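Local coordinates for protein flavohemoglobin (PDB 6O0A) that probably detoxifies nitric oxide, its heme-bearing globin domain working with an FAD-containing reductase domain that supplies electrons, at residues Tyr207-Ala212 and Asp260-Tyr265; Met189-Ala194 and Arg234-Lys239; Lys105-Gly110 and Arg159-Gln164. One frame throughout, in Å; residues are numbered along the deposited sequence.

Contact 1: residues Tyr207-Ala212 and Asp260-Tyr265. With FAD (flavin-adenine dinucleotide), chain B.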
# COMPACT_ATOMS: atom_id res chain seq x y z
N TYR A 207 2.41 3.27 -7.04
CA TYR A 207 0.98 3.28 -7.25
C TYR A 207 0.49 4.72 -7.33
O TYR A 207 1.21 5.66 -6.97
CB TYR A 207 0.25 2.55 -6.12
CG TYR A 207 0.52 3.13 -4.74
CD1 TYR A 207 -0.22 4.21 -4.25
CD2 TYR A 207 1.50 2.60 -3.92
CE1 TYR A 207 0.02 4.72 -2.99
CE2 TYR A 207 1.74 3.11 -2.66
CZ TYR A 207 1.00 4.17 -2.21
OH TYR A 207 1.25 4.66 -0.94
N ILE A 208 -0.74 4.88 -7.80
CA ILE A 208 -1.43 6.16 -7.74
C ILE A 208 -2.73 5.94 -6.99
O ILE A 208 -3.24 4.82 -6.89
CB ILE A 208 -1.70 6.77 -9.15
CG1 ILE A 208 -2.25 5.73 -10.14
CG2 ILE A 208 -0.40 7.34 -9.75
CD1 ILE A 208 -3.70 5.32 -9.95
N SER A 209 -3.28 7.02 -6.46
CA SER A 209 -4.66 7.04 -6.00
C SER A 209 -5.52 7.65 -7.10
O SER A 209 -5.19 8.73 -7.61
CB SER A 209 -4.82 7.84 -4.70
OG SER A 209 -4.22 7.19 -3.58
N ILE A 210 -6.57 6.95 -7.49
CA ILE A 210 -7.54 7.44 -8.46
C ILE A 210 -8.85 7.68 -7.73
O ILE A 210 -9.21 6.94 -6.80
CB ILE A 210 -7.69 6.46 -9.64
CG1 ILE A 210 -8.59 7.08 -10.72
CG2 ILE A 210 -8.22 5.11 -9.18
CD1 ILE A 210 -8.42 6.43 -12.07
N TYR A 211 -9.57 8.73 -8.16
CA TYR A 211 -10.73 9.26 -7.46
C TYR A 211 -11.97 9.17 -8.34
O TYR A 211 -11.93 9.57 -9.51
CB TYR A 211 -10.49 10.73 -7.07
CG TYR A 211 -9.41 10.92 -6.04
CD1 TYR A 211 -8.06 10.73 -6.36
CD2 TYR A 211 -9.73 11.28 -4.74
CE1 TYR A 211 -7.07 10.89 -5.41
CE2 TYR A 211 -8.74 11.46 -3.78
CZ TYR A 211 -7.41 11.26 -4.12
OH TYR A 211 -6.43 11.42 -3.17
N ALA A 212 -13.07 8.70 -7.76
CA ALA A 212 -14.37 8.82 -8.41
C ALA A 212 -15.43 8.97 -7.33
O ALA A 212 -15.17 8.73 -6.14
CB ALA A 212 -14.67 7.62 -9.31
N ASP A 260 -9.88 12.15 -11.41
CA ASP A 260 -8.67 12.72 -10.84
C ASP A 260 -7.70 11.61 -10.44
O ASP A 260 -8.11 10.57 -9.92
CB ASP A 260 -9.01 13.60 -9.62
CG ASP A 260 -9.46 15.01 -10.01
OD1 ASP A 260 -9.07 15.52 -11.08
OD2 ASP A 260 -10.20 15.64 -9.23
N ILE A 261 -6.40 11.84 -10.67
CA ILE A 261 -5.36 10.89 -10.30
C ILE A 261 -4.28 11.62 -9.51
O ILE A 261 -3.86 12.72 -9.89
CB ILE A 261 -4.73 10.20 -11.53
CG1 ILE A 261 -5.83 9.52 -12.36
CG2 ILE A 261 -3.67 9.18 -11.08
CD1 ILE A 261 -5.32 8.63 -13.51
N SER A 262 -3.83 10.99 -8.43
CA SER A 262 -2.81 11.58 -7.57
C SER A 262 -1.44 11.51 -8.24
O SER A 262 -1.26 10.94 -9.33
CB SER A 262 -2.75 10.86 -6.23
OG SER A 262 -2.11 9.58 -6.39
N ASN A 263 -0.45 12.07 -7.55
CA ASN A 263 0.93 11.85 -7.91
C ASN A 263 1.35 10.44 -7.50
O ASN A 263 0.72 9.83 -6.64
CB ASN A 263 1.79 12.93 -7.26
CG ASN A 263 1.58 14.29 -7.91
OD1 ASN A 263 1.27 14.37 -9.11
ND2 ASN A 263 1.75 15.36 -7.14
N PRO A 264 2.39 9.89 -8.13
CA PRO A 264 2.77 8.50 -7.86
C PRO A 264 3.66 8.40 -6.62
O PRO A 264 4.52 9.25 -6.38
CB PRO A 264 3.54 8.10 -9.12
CG PRO A 264 4.23 9.39 -9.52
CD PRO A 264 3.24 10.50 -9.17
N TYR A 265 3.44 7.34 -5.84
CA TYR A 265 4.15 7.14 -4.58
C TYR A 265 4.31 5.64 -4.33
O TYR A 265 3.78 4.80 -5.05
CB TYR A 265 3.41 7.84 -3.42
CG TYR A 265 3.52 9.35 -3.49
CD1 TYR A 265 4.72 9.99 -3.23
CD2 TYR A 265 2.41 10.13 -3.82
CE1 TYR A 265 4.84 11.37 -3.31
CE2 TYR A 265 2.51 11.52 -3.89
CZ TYR A 265 3.73 12.13 -3.64
OH TYR A 265 3.86 13.49 -3.70
PA FAD B . -13.67 -1.48 -0.82
O1A FAD B . -14.91 -0.67 -0.90
O2A FAD B . -12.44 -0.75 -0.36
O5B FAD B . -13.92 -2.74 0.14
C5B FAD B . -12.81 -3.56 0.54
C4B FAD B . -13.38 -4.60 1.48
O4B FAD B . -13.99 -3.92 2.60
C3B FAD B . -14.48 -5.46 0.89
O3B FAD B . -13.98 -6.57 0.17
C2B FAD B . -15.23 -5.91 2.15
O2B FAD B . -14.60 -7.03 2.76
C1B FAD B . -15.10 -4.68 3.06
N9A FAD B . -16.28 -3.82 3.07
C8A FAD B . -16.70 -3.00 2.05
N7A FAD B . -17.84 -2.39 2.30
C5A FAD B . -18.19 -2.85 3.56
C6A FAD B . -19.33 -2.63 4.35
N6A FAD B . -20.35 -1.85 3.99
N1A FAD B . -19.40 -3.28 5.54
C2A FAD B . -18.38 -4.07 5.90
N3A FAD B . -17.26 -4.36 5.23
C4A FAD B . -17.23 -3.72 4.05
N1 FAD B . -6.21 -3.51 -6.72
C2 FAD B . -6.21 -3.92 -8.03
O2 FAD B . -7.20 -4.46 -8.54
N3 FAD B . -5.08 -3.72 -8.81
C4 FAD B . -3.90 -3.12 -8.39
O4 FAD B . -2.96 -2.97 -9.17
C4X FAD B . -3.91 -2.69 -7.01
N5 FAD B . -2.84 -2.11 -6.53
C5X FAD B . -2.86 -1.69 -5.21
C6 FAD B . -1.72 -1.09 -4.68
C7 FAD B . -1.69 -0.64 -3.36
C7M FAD B . -0.42 -0.03 -2.81
C8 FAD B . -2.83 -0.79 -2.55
C8M FAD B . -2.85 -0.28 -1.14
C9 FAD B . -3.96 -1.40 -3.08
C9A FAD B . -3.98 -1.86 -4.39
N10 FAD B . -5.12 -2.50 -4.94
C10 FAD B . -5.12 -2.92 -6.25
C1' FAD B . -6.36 -2.63 -4.16
C2' FAD B . -7.29 -1.43 -4.32
O2' FAD B . -6.65 -0.26 -3.81
C3' FAD B . -8.63 -1.63 -3.62
O3' FAD B . -8.41 -1.99 -2.26
C4' FAD B . -9.50 -2.71 -4.28
O4' FAD B . -9.60 -2.43 -5.67
C5' FAD B . -10.88 -2.81 -3.65
O5' FAD B . -11.55 -1.54 -3.80
P FAD B . -13.13 -1.51 -3.63
O1P FAD B . -13.89 -2.26 -4.66
O2P FAD B . -13.53 -0.06 -3.58
O3P FAD B . -13.40 -2.19 -2.21
O HOH W 1 0.18 7.64 -5.11
O HOH W 2 -12.47 12.09 -9.98
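The Tyr207 ring has the carbonyl oxygen of Tyr265 over one face and the flavin over the other. Tyr265 O lies 3.4 Å above the ring plane, offset toward the rim. From the opposite face the FAD methyl C7M comes to 3.4 Å from Tyr207 CD2. CG of Tyr207 sits between the backbone N and the carbonyl carbon (chi1 58°), which lays the ring against the carbonyl of Tyr265, the residue its own backbone pairs with. The Tyr211 ring meets Asp260 O and Ser262 CB at its edge, and Arg171 makes a cation-pi contact with it. Segment 207-212 is a strand, and the start of 260-265 runs antiparallel beside it in the FAD-binding domain, an antiparallel beta barrel of the ferredoxin-NADP+ reductase type. The pairing is interrupted. Tyr207 and Tyr265 exchange two backbone bonds, but the register shifts by one before Ile210 pairs with Ile261. In the gap Ser262 OG takes the amide hydrogen of Ser209 N at 2.8 Å and gives its own proton to Asn263 O. Water 1 links Tyr207 O and Asn263 O. Among the apolar side chains, Ile208 CB packs on Ile261 CG2 at 3.7 Å.

Contact 2: residues Met189-Ala194 and Arg234-Lys239. With FAD (flavin-adenine dinucleotide), chain B.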
# COMPACT_ATOMS: atom_id res chain seq x y z
N MET A 189 -6.81 -0.32 -17.85
CA MET A 189 -7.25 1.05 -18.15
C MET A 189 -6.05 1.96 -18.37
O MET A 189 -5.11 1.96 -17.56
CB MET A 189 -8.11 1.57 -16.99
CG MET A 189 -9.27 0.62 -16.70
SD MET A 189 -10.29 1.20 -15.31
CE MET A 189 -11.07 2.62 -16.06
N VAL A 190 -6.09 2.76 -19.43
CA VAL A 190 -5.03 3.72 -19.73
C VAL A 190 -5.60 5.13 -19.68
O VAL A 190 -6.58 5.42 -20.37
CB VAL A 190 -4.39 3.46 -21.11
CG1 VAL A 190 -3.29 4.51 -21.38
CG2 VAL A 190 -3.82 2.02 -21.19
N PHE A 191 -4.96 6.01 -18.89
CA PHE A 191 -5.38 7.39 -18.71
C PHE A 191 -4.31 8.35 -19.24
O PHE A 191 -3.11 8.08 -19.16
CB PHE A 191 -5.62 7.71 -17.23
CG PHE A 191 -6.77 6.96 -16.60
CD1 PHE A 191 -6.58 5.69 -16.06
CD2 PHE A 191 -8.03 7.53 -16.52
CE1 PHE A 191 -7.64 5.01 -15.47
CE2 PHE A 191 -9.08 6.86 -15.93
CZ PHE A 191 -8.89 5.59 -15.41
N GLU A 192 -4.74 9.51 -19.73
CA GLU A 192 -3.83 10.58 -20.11
C GLU A 192 -4.30 11.88 -19.50
O GLU A 192 -5.48 12.04 -19.18
CB GLU A 192 -3.74 10.71 -21.64
CG GLU A 192 -2.97 9.55 -22.25
CD GLU A 192 -2.93 9.60 -23.77
OE1 GLU A 192 -3.41 10.59 -24.34
OE2 GLU A 192 -2.40 8.64 -24.37
N PRO A 193 -3.39 12.84 -19.29
CA PRO A 193 -3.80 14.10 -18.65
C PRO A 193 -4.89 14.79 -19.43
O PRO A 193 -4.88 14.83 -20.67
CB PRO A 193 -2.51 14.93 -18.63
CG PRO A 193 -1.43 13.94 -18.63
CD PRO A 193 -1.93 12.76 -19.46
N ALA A 194 -5.84 15.36 -18.69
CA ALA A 194 -6.91 16.18 -19.23
C ALA A 194 -6.80 17.61 -18.75
O ALA A 194 -7.73 18.40 -18.96
CB ALA A 194 -8.28 15.60 -18.85
N ARG A 234 -0.93 7.11 -17.48
CA ARG A 234 -1.02 6.29 -16.27
C ARG A 234 -1.88 5.08 -16.61
O ARG A 234 -3.03 5.24 -17.05
CB ARG A 234 -1.65 7.06 -15.10
CG ARG A 234 -0.89 8.31 -14.72
CD ARG A 234 0.44 7.99 -14.05
NE ARG A 234 0.96 9.19 -13.40
CZ ARG A 234 2.25 9.50 -13.30
NH1 ARG A 234 3.18 8.69 -13.80
NH2 ARG A 234 2.61 10.62 -12.70
N ARG A 235 -1.33 3.89 -16.42
CA ARG A 235 -2.02 2.65 -16.75
C ARG A 235 -2.15 1.80 -15.49
O ARG A 235 -1.19 1.65 -14.74
CB ARG A 235 -1.28 1.88 -17.84
CG ARG A 235 -1.91 0.53 -18.16
CD ARG A 235 -0.98 -0.27 -19.07
NE ARG A 235 -1.47 -1.64 -19.22
CZ ARG A 235 -0.67 -2.67 -19.48
NH1 ARG A 235 0.63 -2.47 -19.60
NH2 ARG A 235 -1.17 -3.89 -19.61
N ILE A 236 -3.35 1.25 -15.27
CA ILE A 236 -3.65 0.42 -14.11
C ILE A 236 -4.58 -0.71 -14.56
O ILE A 236 -5.32 -0.59 -15.54
CB ILE A 236 -4.31 1.22 -12.96
CG1 ILE A 236 -5.63 1.84 -13.45
CG2 ILE A 236 -3.35 2.29 -12.45
CD1 ILE A 236 -6.39 2.61 -12.34
N ALA A 237 -4.54 -1.82 -13.82
CA ALA A 237 -5.43 -2.95 -14.05
C ALA A 237 -6.22 -3.21 -12.78
O ALA A 237 -5.64 -3.50 -11.73
CB ALA A 237 -4.65 -4.22 -14.45
N ILE A 238 -7.55 -3.08 -12.87
CA ILE A 238 -8.43 -3.10 -11.71
C ILE A 238 -9.19 -4.42 -11.71
O ILE A 238 -9.92 -4.73 -12.67
CB ILE A 238 -9.39 -1.91 -11.73
CG1 ILE A 238 -8.60 -0.59 -11.75
CG2 ILE A 238 -10.35 -1.97 -10.52
CD1 ILE A 238 -9.51 0.69 -11.77
N LYS A 239 -9.06 -5.18 -10.63
CA LYS A 239 -9.86 -6.37 -10.42
C LYS A 239 -11.14 -6.00 -9.67
O LYS A 239 -11.08 -5.28 -8.67
CB LYS A 239 -9.08 -7.41 -9.62
CG LYS A 239 -9.83 -8.69 -9.39
CD LYS A 239 -8.91 -9.76 -8.86
CE LYS A 239 -9.62 -11.10 -8.79
NZ LYS A 239 -8.65 -12.22 -8.63
PA FAD B . -13.67 -1.48 -0.82
O1A FAD B . -14.91 -0.67 -0.90
O2A FAD B . -12.44 -0.75 -0.36
O5B FAD B . -13.92 -2.74 0.14
C5B FAD B . -12.81 -3.56 0.54
C4B FAD B . -13.38 -4.60 1.48
O4B FAD B . -13.99 -3.92 2.60
C3B FAD B . -14.48 -5.46 0.89
O3B FAD B . -13.98 -6.57 0.17
C2B FAD B . -15.23 -5.91 2.15
O2B FAD B . -14.60 -7.03 2.76
C1B FAD B . -15.10 -4.68 3.06
N9A FAD B . -16.28 -3.82 3.07
C8A FAD B . -16.70 -3.00 2.05
N7A FAD B . -17.84 -2.39 2.30
C5A FAD B . -18.19 -2.85 3.56
C6A FAD B . -19.33 -2.63 4.35
N6A FAD B . -20.35 -1.85 3.99
N1A FAD B . -19.40 -3.28 5.54
C2A FAD B . -18.38 -4.07 5.90
N3A FAD B . -17.26 -4.36 5.23
C4A FAD B . -17.23 -3.72 4.05
N1 FAD B . -6.21 -3.51 -6.72
C2 FAD B . -6.21 -3.92 -8.03
O2 FAD B . -7.20 -4.46 -8.54
N3 FAD B . -5.08 -3.72 -8.81
C4 FAD B . -3.90 -3.12 -8.39
O4 FAD B . -2.96 -2.97 -9.17
C4X FAD B . -3.91 -2.69 -7.01
N5 FAD B . -2.84 -2.11 -6.53
C5X FAD B . -2.86 -1.69 -5.21
C6 FAD B . -1.72 -1.09 -4.68
C7 FAD B . -1.69 -0.64 -3.36
C7M FAD B . -0.42 -0.03 -2.81
C8 FAD B . -2.83 -0.79 -2.55
C8M FAD B . -2.85 -0.28 -1.14
C9 FAD B . -3.96 -1.40 -3.08
C9A FAD B . -3.98 -1.86 -4.39
N10 FAD B . -5.12 -2.50 -4.94
C10 FAD B . -5.12 -2.92 -6.25
C1' FAD B . -6.36 -2.63 -4.16
C2' FAD B . -7.29 -1.43 -4.32
O2' FAD B . -6.65 -0.26 -3.81
C3' FAD B . -8.63 -1.63 -3.62
O3' FAD B . -8.41 -1.99 -2.26
C4' FAD B . -9.50 -2.71 -4.28
O4' FAD B . -9.60 -2.43 -5.67
C5' FAD B . -10.88 -2.81 -3.65
O5' FAD B . -11.55 -1.54 -3.80
P FAD B . -13.13 -1.51 -3.63
O1P FAD B . -13.89 -2.26 -4.66
O2P FAD B . -13.53 -0.06 -3.58
O3P FAD B . -13.40 -2.19 -2.21
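Met189 and Phe191 lie on the same face of the strand pair as Ile236, and each meets an isoleucine of 234-239 at an angle. The Met189 chain runs straight through chi2 and bends at chi3 (70°), and its sulfur reaches the Ile238 methyl: SD to CD1 is 3.7 Å. The Phe191 ring is turned so that Arg234 O lies in its plane, at the edge. Its CE1 comes to 4.1 Å from Ile236 CD1. Ile236 holds CG1 between its backbone N and carbonyl carbon (chi1 60°), which turns CD1 toward the phenylalanine. On the other face Val190 CG2 touches Arg235 CG at 3.9 Å, with the two side chains slanted across each other. The Arg235 chain is extended from there, and its guanidinium forms salt bridges with Asp188 and Glu326. Four backbone bonds join Met189 to Ile236 and Phe191 to Arg234, two for each pair. The straightest runs from Met189 N to Ile236 O, 2.8 Å at 172°. Farther along 234-239 the backbone turns to the flavin. Ala237 O accepts from FAD N3 at 3.0 Å, and Lys239 N donates to FAD O2 at 2.9 Å. Strand 234-239 belongs to the antiparallel FAD-binding barrel of the ferredoxin-reductase family, and its backbone reads the pyrimidine edge of the isoalloxazine.

Contact 3: residues Lys105-Gly110 and Arg159-Gln164. With HEM (protoporphyrin IX containing Fe), chain C.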
# COMPACT_ATOMS: atom_id res chain seq x y z
N LYS A 105 1.53 6.63 1.52
CA LYS A 105 0.07 6.61 1.40
C LYS A 105 -0.52 8.00 1.64
O LYS A 105 -1.37 8.47 0.88
CB LYS A 105 -0.53 5.60 2.38
CG LYS A 105 -2.04 5.41 2.25
CD LYS A 105 -2.39 4.81 0.91
CE LYS A 105 -1.89 3.36 0.79
NZ LYS A 105 -2.80 2.41 1.50
N HIS A 106 -0.07 8.66 2.71
CA HIS A 106 -0.53 10.01 3.02
C HIS A 106 -0.27 10.97 1.86
O HIS A 106 -1.12 11.81 1.54
CB HIS A 106 0.19 10.53 4.25
CG HIS A 106 -0.36 10.00 5.53
ND1 HIS A 106 0.24 10.23 6.74
CD2 HIS A 106 -1.46 9.25 5.77
CE1 HIS A 106 -0.47 9.65 7.69
NE2 HIS A 106 -1.50 9.03 7.13
N ALA A 107 0.92 10.90 1.28
CA ALA A 107 1.25 11.78 0.16
C ALA A 107 0.36 11.49 -1.04
O ALA A 107 -0.13 12.42 -1.69
CB ALA A 107 2.73 11.62 -0.20
N SER A 108 0.12 10.21 -1.33
CA SER A 108 -0.82 9.83 -2.37
C SER A 108 -2.16 10.50 -2.18
O SER A 108 -2.78 10.98 -3.15
CB SER A 108 -1.00 8.31 -2.37
OG SER A 108 -1.80 7.88 -3.44
N LEU A 109 -2.64 10.55 -0.94
CA LEU A 109 -3.92 11.16 -0.58
C LEU A 109 -3.83 12.67 -0.38
O LEU A 109 -4.85 13.32 -0.12
CB LEU A 109 -4.45 10.46 0.68
CG LEU A 109 -4.71 8.96 0.48
CD1 LEU A 109 -4.82 8.21 1.80
CD2 LEU A 109 -5.93 8.75 -0.39
N GLY A 110 -2.63 13.24 -0.49
CA GLY A 110 -2.49 14.69 -0.42
C GLY A 110 -2.58 15.26 0.97
O GLY A 110 -2.90 16.44 1.12
N ARG A 159 6.75 15.95 3.63
CA ARG A 159 7.29 17.15 3.02
C ARG A 159 8.36 16.82 1.98
O ARG A 159 8.38 17.40 0.89
CB ARG A 159 7.86 18.08 4.10
CG ARG A 159 8.55 19.29 3.53
CD ARG A 159 9.14 20.17 4.62
NE ARG A 159 8.15 20.54 5.62
CZ ARG A 159 8.15 20.11 6.87
NH1 ARG A 159 9.10 19.29 7.29
NH2 ARG A 159 7.19 20.51 7.71
N LYS A 160 9.24 15.87 2.29
CA LYS A 160 10.27 15.47 1.34
C LYS A 160 9.67 14.82 0.10
O LYS A 160 10.17 15.01 -1.02
CB LYS A 160 11.27 14.53 2.01
CG LYS A 160 12.07 15.18 3.14
CD LYS A 160 13.08 14.20 3.74
CE LYS A 160 13.91 14.85 4.83
NZ LYS A 160 14.69 16.01 4.29
N LEU A 161 8.61 14.02 0.29
CA LEU A 161 7.96 13.38 -0.85
C LEU A 161 7.33 14.42 -1.77
O LEU A 161 7.46 14.33 -3.00
CB LEU A 161 6.90 12.38 -0.37
CG LEU A 161 7.41 11.13 0.35
CD1 LEU A 161 6.29 10.38 1.04
CD2 LEU A 161 8.09 10.21 -0.66
N TYR A 162 6.64 15.40 -1.19
CA TYR A 162 6.03 16.44 -2.00
C TYR A 162 7.07 17.24 -2.77
O TYR A 162 6.82 17.66 -3.90
CB TYR A 162 5.21 17.38 -1.12
CG TYR A 162 3.96 16.77 -0.52
CD1 TYR A 162 3.18 15.88 -1.26
CD2 TYR A 162 3.55 17.09 0.77
CE1 TYR A 162 2.02 15.32 -0.73
CE2 TYR A 162 2.39 16.53 1.31
CZ TYR A 162 1.64 15.65 0.56
OH TYR A 162 0.49 15.09 1.08
N ALA A 163 8.26 17.43 -2.18
CA ALA A 163 9.31 18.19 -2.85
C ALA A 163 9.85 17.48 -4.08
O ALA A 163 10.47 18.13 -4.92
CB ALA A 163 10.45 18.50 -1.89
N GLN A 164 9.63 16.18 -4.21
CA GLN A 164 10.12 15.44 -5.37
C GLN A 164 9.21 15.55 -6.58
O GLN A 164 9.59 15.09 -7.67
CB GLN A 164 10.30 13.96 -5.01
CG GLN A 164 11.30 13.70 -3.89
CD GLN A 164 11.49 12.22 -3.62
OE1 GLN A 164 10.67 11.60 -2.94
NE2 GLN A 164 12.55 11.65 -4.16
CHA HEM C . -3.95 5.58 6.43
CHB HEM C . -1.41 6.28 10.54
CHC HEM C . -2.65 10.97 10.50
CHD HEM C . -5.69 10.11 6.81
C1A HEM C . -3.13 5.37 7.53
C2A HEM C . -2.51 4.12 7.90
C3A HEM C . -1.81 4.31 9.03
C4A HEM C . -1.98 5.69 9.43
CMA HEM C . -0.98 3.27 9.79
CAA HEM C . -2.62 2.80 7.10
CBA HEM C . -1.46 2.85 6.10
CGA HEM C . -1.51 1.65 5.19
O1A HEM C . -2.60 1.37 4.62
O2A HEM C . -0.47 0.96 5.04
C1B HEM C . -1.51 7.61 10.89
C2B HEM C . -0.89 8.25 12.03
C3B HEM C . -1.25 9.55 12.04
C4B HEM C . -2.09 9.77 10.88
CMB HEM C . -0.01 7.49 13.05
CAB HEM C . -0.85 10.67 13.02
CBB HEM C . 0.16 10.61 13.90
C1C HEM C . -3.61 11.13 9.52
C2C HEM C . -4.34 12.34 9.26
C3C HEM C . -5.18 12.12 8.23
C4C HEM C . -5.02 10.74 7.84
CMC HEM C . -4.09 13.65 10.04
CAC HEM C . -6.22 13.06 7.56
CBC HEM C . -6.81 14.08 8.22
C1D HEM C . -5.46 8.82 6.40
C2D HEM C . -6.17 8.17 5.31
C3D HEM C . -5.71 6.93 5.20
C4D HEM C . -4.68 6.73 6.21
CMD HEM C . -7.27 8.85 4.46
CAD HEM C . -6.18 5.88 4.17
CBD HEM C . -7.00 4.83 4.91
CGD HEM C . -8.41 5.30 5.18
O1D HEM C . -9.08 5.80 4.23
O2D HEM C . -8.88 5.16 6.34
NA HEM C . -2.79 6.31 8.49
NB HEM C . -2.23 8.57 10.21
NC HEM C . -4.04 10.16 8.63
ND HEM C . -4.56 7.91 6.92
FE HEM C . -3.19 8.31 8.41
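Ala107 CB meets both side chains that helix 137-163 presents here. It lies 3.8 Å from Tyr162 CE1 and 4.0 Å from Leu161 CD1. The Tyr162 ring reaches past the alanine to the end of helix 96-108, where its OH stands 3.1 Å from Gly110 C. No hydrogen bond joins the two segments. The hydroxyl instead bonds to Leu111 O, just beyond Gly110, which fixes the end of the ring. Tyr162 CG is anti to its own carbonyl carbon (chi1 -69°), and the ring leads from there to Ala107 and Gly110. Gly110 closes the helix in a Schellman motif with positive phi (76°), and Gly110 N bonds back to Ala107 O. The tyrosine therefore packs against a backbone that has just turned out of its helix. These helices belong to the globin fold, and helix 96-108 is the one that carries the proximal histidine. His106 NE2 binds the heme iron at 2.2 Å, with the heme nitrogen NB in the plane of the imidazole at its edge. The other ring nitrogen, ND1, is hydrogen-bonded to Glu158, which directly precedes 159-164. As in other flavohemoglobins, this bond probably fixes the imidazole's rotation and may strengthen its donation to iron. One residue earlier, Lys105 bends at chi2, chi3 and chi4 and brings NZ to the heme propionate oxygen O1A, a weak bond of 3.3 Å. Lys105 also touches the FAD. Leu109 CD1 lies 3.6 Å from heme CAD, at the root of the other propionate. Outside this shell, Tyr265 packs against Ala107, Leu161 and Tyr162, and Ser108 OG probably hydrogen-bonds Ser209 OG of the reductase part.

How the contacts relate
Contacts 1 and 2 share the antiparallel FAD-binding sheet, with centres about 10 Å apart. They meet through apolar side chains: Ile261 CD1 is 3.8 Å from Phe191 CG, and Ile208 CD1 is 3.9 Å from Ile236 CG2. Contact 1 packs on a methyl of the flavin's dimethylbenzene end; contact 2 hydrogen-bonds the pyrimidine end. Contact 3 belongs to the globin part and lies about 12 Å from contact 1, centre to centre. Ser209 OG and Ser108 OG, 2.5 Å apart, probably share a hydrogen bond across that interface. The Tyr207 side chain is about 7 Å from the heme, so this residue touches the flavin and lies near the heme. Contacts 2 and 3 do not touch; their nearest atoms are about 10 Å apart.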